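Local atomic coordinates of putative citrate lyase, alfa subunit (Streptococcus mutans, PDB entry 2HJ0), a protein that is the putative alpha subunit of a citrate lyase, a member of the CitF family built on two mixed beta sheets flanked by helices. Residues Gly64-Gly76 with Thr185-Ala197. Sequence-based numbering, arbitrary orientation.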
# COMPACT_ATOMS: atom_id res chain seq x y z
N GLY A 64 -26.63 8.67 10.63
CA GLY A 64 -25.58 8.80 11.62
C GLY A 64 -24.21 8.29 11.21
O GLY A 64 -23.23 8.51 11.92
N MSE A 65 -24.13 7.61 10.08
CA MSE A 65 -22.85 7.08 9.63
C MSE A 65 -21.95 8.17 9.06
O MSE A 65 -22.38 9.30 8.81
CB MSE A 65 -23.06 6.00 8.58
CG MSE A 65 -23.90 4.85 9.08
SE MSE A 65 -23.71 3.27 8.01
CE MSE A 65 -22.90 2.14 9.35
N THR A 66 -20.67 7.83 8.88
CA THR A 66 -19.73 8.78 8.33
C THR A 66 -19.24 8.34 6.96
O THR A 66 -18.89 7.19 6.76
CB THR A 66 -18.51 8.98 9.25
OG1 THR A 66 -18.94 9.59 10.47
CG2 THR A 66 -17.48 9.87 8.57
N ILE A 67 -19.22 9.28 6.02
CA ILE A 67 -18.76 8.99 4.68
C ILE A 67 -17.67 9.99 4.32
O ILE A 67 -17.57 11.07 4.90
CB ILE A 67 -19.93 9.10 3.68
CG1 ILE A 67 -20.46 10.54 3.62
CG2 ILE A 67 -21.06 8.17 4.09
CD1 ILE A 67 -21.60 10.72 2.63
N SER A 68 -16.83 9.62 3.34
CA SER A 68 -15.74 10.50 2.91
C SER A 68 -15.65 10.64 1.39
O SER A 68 -16.25 9.87 0.64
CB SER A 68 -14.40 9.97 3.44
OG SER A 68 -14.21 8.61 3.09
N PHE A 69 -14.87 11.64 0.97
CA PHE A 69 -14.64 11.96 -0.44
C PHE A 69 -13.29 12.65 -0.53
O PHE A 69 -12.77 13.11 0.48
CB PHE A 69 -15.68 12.94 -0.99
CG PHE A 69 -17.10 12.56 -0.69
CD1 PHE A 69 -17.70 12.92 0.51
CD2 PHE A 69 -17.85 11.85 -1.62
CE1 PHE A 69 -19.02 12.57 0.78
CE2 PHE A 69 -19.17 11.51 -1.36
CZ PHE A 69 -19.75 11.87 -0.16
N HIS A 70 -12.71 12.72 -1.73
CA HIS A 70 -11.44 13.42 -1.88
C HIS A 70 -11.64 14.63 -2.78
O HIS A 70 -12.67 14.75 -3.44
CB HIS A 70 -10.37 12.50 -2.45
CG HIS A 70 -10.57 12.16 -3.89
ND1 HIS A 70 -11.00 10.92 -4.31
CD2 HIS A 70 -10.46 12.92 -5.01
CE1 HIS A 70 -11.15 10.93 -5.62
NE2 HIS A 70 -10.83 12.14 -6.07
N HIS A 71 -10.68 15.55 -2.79
CA HIS A 71 -10.80 16.76 -3.61
C HIS A 71 -9.77 16.90 -4.74
O HIS A 71 -9.42 18.02 -5.14
CB HIS A 71 -10.74 18.01 -2.73
CG HIS A 71 -9.41 18.23 -2.08
ND1 HIS A 71 -8.91 17.41 -1.10
CD2 HIS A 71 -8.45 19.16 -2.32
CE1 HIS A 71 -7.71 17.82 -0.75
NE2 HIS A 71 -7.40 18.87 -1.48
N HIS A 72 -9.30 15.78 -5.28
CA HIS A 72 -8.30 15.86 -6.34
C HIS A 72 -8.82 16.48 -7.63
O HIS A 72 -8.04 16.95 -8.45
CB HIS A 72 -7.69 14.49 -6.61
CG HIS A 72 -6.62 14.11 -5.64
ND1 HIS A 72 -6.75 13.05 -4.78
CD2 HIS A 72 -5.40 14.64 -5.41
CE1 HIS A 72 -5.64 12.94 -4.05
NE2 HIS A 72 -4.81 13.89 -4.42
N PHE A 73 -10.14 16.49 -7.81
CA PHE A 73 -10.73 17.08 -9.01
C PHE A 73 -11.05 18.57 -8.78
O PHE A 73 -11.49 19.28 -9.69
CB PHE A 73 -12.02 16.35 -9.39
CG PHE A 73 -11.78 14.99 -9.95
CD1 PHE A 73 -12.32 13.87 -9.34
CD2 PHE A 73 -10.99 14.83 -11.08
CE1 PHE A 73 -12.09 12.61 -9.85
CE2 PHE A 73 -10.74 13.57 -11.61
CZ PHE A 73 -11.29 12.46 -11.00
N ARG A 74 -10.81 19.01 -7.56
CA ARG A 74 -11.04 20.39 -7.17
C ARG A 74 -12.38 20.94 -7.64
O ARG A 74 -13.40 20.28 -7.45
CB ARG A 74 -9.90 21.25 -7.67
CG ARG A 74 -8.61 20.80 -7.06
CD ARG A 74 -7.61 21.91 -7.07
NE ARG A 74 -6.72 21.77 -8.21
CZ ARG A 74 -5.82 22.68 -8.55
NH1 ARG A 74 -5.05 22.46 -9.62
NH2 ARG A 74 -5.71 23.79 -7.83
N GLU A 75 -12.38 22.12 -8.24
CA GLU A 75 -13.62 22.76 -8.70
C GLU A 75 -14.32 22.01 -9.80
O GLU A 75 -15.42 22.38 -10.22
CB GLU A 75 -13.36 24.19 -9.17
CG GLU A 75 -12.85 25.13 -8.08
CD GLU A 75 -13.86 25.36 -6.94
OE1 GLU A 75 -15.08 25.15 -7.15
OE2 GLU A 75 -13.41 25.76 -5.85
N GLY A 76 -13.69 20.95 -10.30
CA GLY A 76 -14.30 20.17 -11.35
C GLY A 76 -14.96 18.93 -10.81
O GLY A 76 -15.49 18.13 -11.58
N THR A 185 -10.88 11.82 -17.63
CA THR A 185 -10.95 12.86 -16.63
C THR A 185 -9.94 12.58 -15.54
O THR A 185 -10.31 12.25 -14.40
CB THR A 185 -12.35 12.90 -15.99
OG1 THR A 185 -13.34 12.84 -17.02
CG2 THR A 185 -12.53 14.18 -15.19
N THR A 186 -8.66 12.68 -15.88
CA THR A 186 -7.58 12.42 -14.93
C THR A 186 -7.32 13.56 -13.95
O THR A 186 -7.79 14.67 -14.14
CB THR A 186 -6.25 12.15 -15.68
OG1 THR A 186 -5.82 13.35 -16.33
CG2 THR A 186 -6.44 11.05 -16.72
N CYS A 187 -6.56 13.28 -12.91
CA CYS A 187 -6.22 14.31 -11.92
C CYS A 187 -4.82 14.04 -11.37
O CYS A 187 -4.33 14.75 -10.49
CB CYS A 187 -7.21 14.29 -10.77
SG CYS A 187 -7.26 12.70 -9.94
N GLY A 188 -4.19 12.99 -11.88
CA GLY A 188 -2.86 12.65 -11.43
C GLY A 188 -2.84 11.85 -10.14
O GLY A 188 -3.47 10.80 -10.03
N SER A 189 -2.11 12.35 -9.15
CA SER A 189 -2.02 11.68 -7.87
C SER A 189 -3.37 11.52 -7.18
O SER A 189 -4.33 12.23 -7.48
CB SER A 189 -1.08 12.45 -6.95
OG SER A 189 -1.09 11.88 -5.66
N LEU A 190 -3.43 10.55 -6.28
CA LEU A 190 -4.63 10.25 -5.50
C LEU A 190 -4.27 10.08 -4.03
O LEU A 190 -4.91 9.31 -3.32
CB LEU A 190 -5.27 8.97 -6.01
CG LEU A 190 -6.03 9.10 -7.32
CD1 LEU A 190 -6.58 7.75 -7.72
CD2 LEU A 190 -7.16 10.13 -7.17
N GLY A 191 -3.26 10.83 -3.60
CA GLY A 191 -2.79 10.76 -2.22
C GLY A 191 -3.81 10.95 -1.11
O GLY A 191 -3.69 10.32 -0.06
N TYR A 192 -4.79 11.82 -1.30
CA TYR A 192 -5.76 12.00 -0.24
C TYR A 192 -6.74 10.83 -0.25
O TYR A 192 -7.13 10.34 0.80
CB TYR A 192 -6.49 13.35 -0.37
CG TYR A 192 -5.56 14.55 -0.33
CD1 TYR A 192 -4.63 14.72 0.71
CD2 TYR A 192 -5.55 15.49 -1.38
CE1 TYR A 192 -3.71 15.78 0.69
CE2 TYR A 192 -4.64 16.55 -1.40
CZ TYR A 192 -3.72 16.69 -0.37
OH TYR A 192 -2.79 17.70 -0.41
N ALA A 193 -7.13 10.36 -1.43
CA ALA A 193 -8.07 9.24 -1.50
C ALA A 193 -7.46 7.91 -1.07
O ALA A 193 -8.15 7.04 -0.53
CB ALA A 193 -8.64 9.11 -2.90
N MSE A 194 -6.17 7.74 -1.31
CA MSE A 194 -5.50 6.49 -0.96
C MSE A 194 -5.60 6.12 0.51
O MSE A 194 -5.63 4.94 0.85
CB MSE A 194 -4.02 6.53 -1.37
CG MSE A 194 -3.80 6.27 -2.85
SE MSE A 194 -2.06 6.84 -3.49
CE MSE A 194 -1.14 5.14 -3.51
N ILE A 195 -5.64 7.12 1.37
CA ILE A 195 -5.74 6.82 2.79
C ILE A 195 -7.16 6.40 3.12
O ILE A 195 -7.37 5.53 3.94
CB ILE A 195 -5.32 8.03 3.62
CG1 ILE A 195 -5.53 7.73 5.09
CG2 ILE A 195 -6.11 9.24 3.21
CD1 ILE A 195 -5.03 8.83 5.97
N ASP A 196 -8.14 7.01 2.47
CA ASP A 196 -9.52 6.65 2.70
C ASP A 196 -9.75 5.19 2.40
O ASP A 196 -10.27 4.46 3.21
CB ASP A 196 -10.45 7.46 1.81
CG ASP A 196 -10.60 8.89 2.28
OD1 ASP A 196 -9.56 9.53 2.54
OD2 ASP A 196 -11.75 9.36 2.38
N ALA A 197 -9.35 4.77 1.21
CA ALA A 197 -9.57 3.39 0.81
C ALA A 197 -8.82 2.40 1.66
O ALA A 197 -9.10 1.20 1.63
CB ALA A 197 -9.18 3.21 -0.64
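With chi1 of 53°, Ser68 sets OG between its backbone N and carbonyl carbon, facing Asp196, whose CG stands anti to its carbonyl carbon. Ser68 OG donates to Asp196 OD2 at 2.7 Å, reaching the anti side of the carboxylate, 22° out of its plane. Serine suits this buried spot because its short hydroxyl can donate to OD2; OD1 forms a salt bridge with Arg151, consistent with an ionised Asp196. Farther along, the methyl of Ala193, small enough to let the chains approach, lies against His70.

Strand 66-69 runs between parallel strands 95-99 and 164-169 in a largely parallel sheet, consistent with a Rossmann-like fold; helix 191-199 packs against the strand's end and the following loop, which continues into a type I turn from His71 to Arg74.

Here Tyr192 lies beside both His71 and His72, planes near parallel (19°) but rings barely overlapping, while its OH hydrogen-bonds Gln329. His71 ND1 is hydrogen-bonded to Ser100 OG and His72 NE2 to Val328 O, while Ser189 O sits 3.3 Å above the centre of the His72 ring. The small, polarisable thiol of Cys187 fits obliquely beside the Phe73 ring, SG 4.4 Å from its centroid.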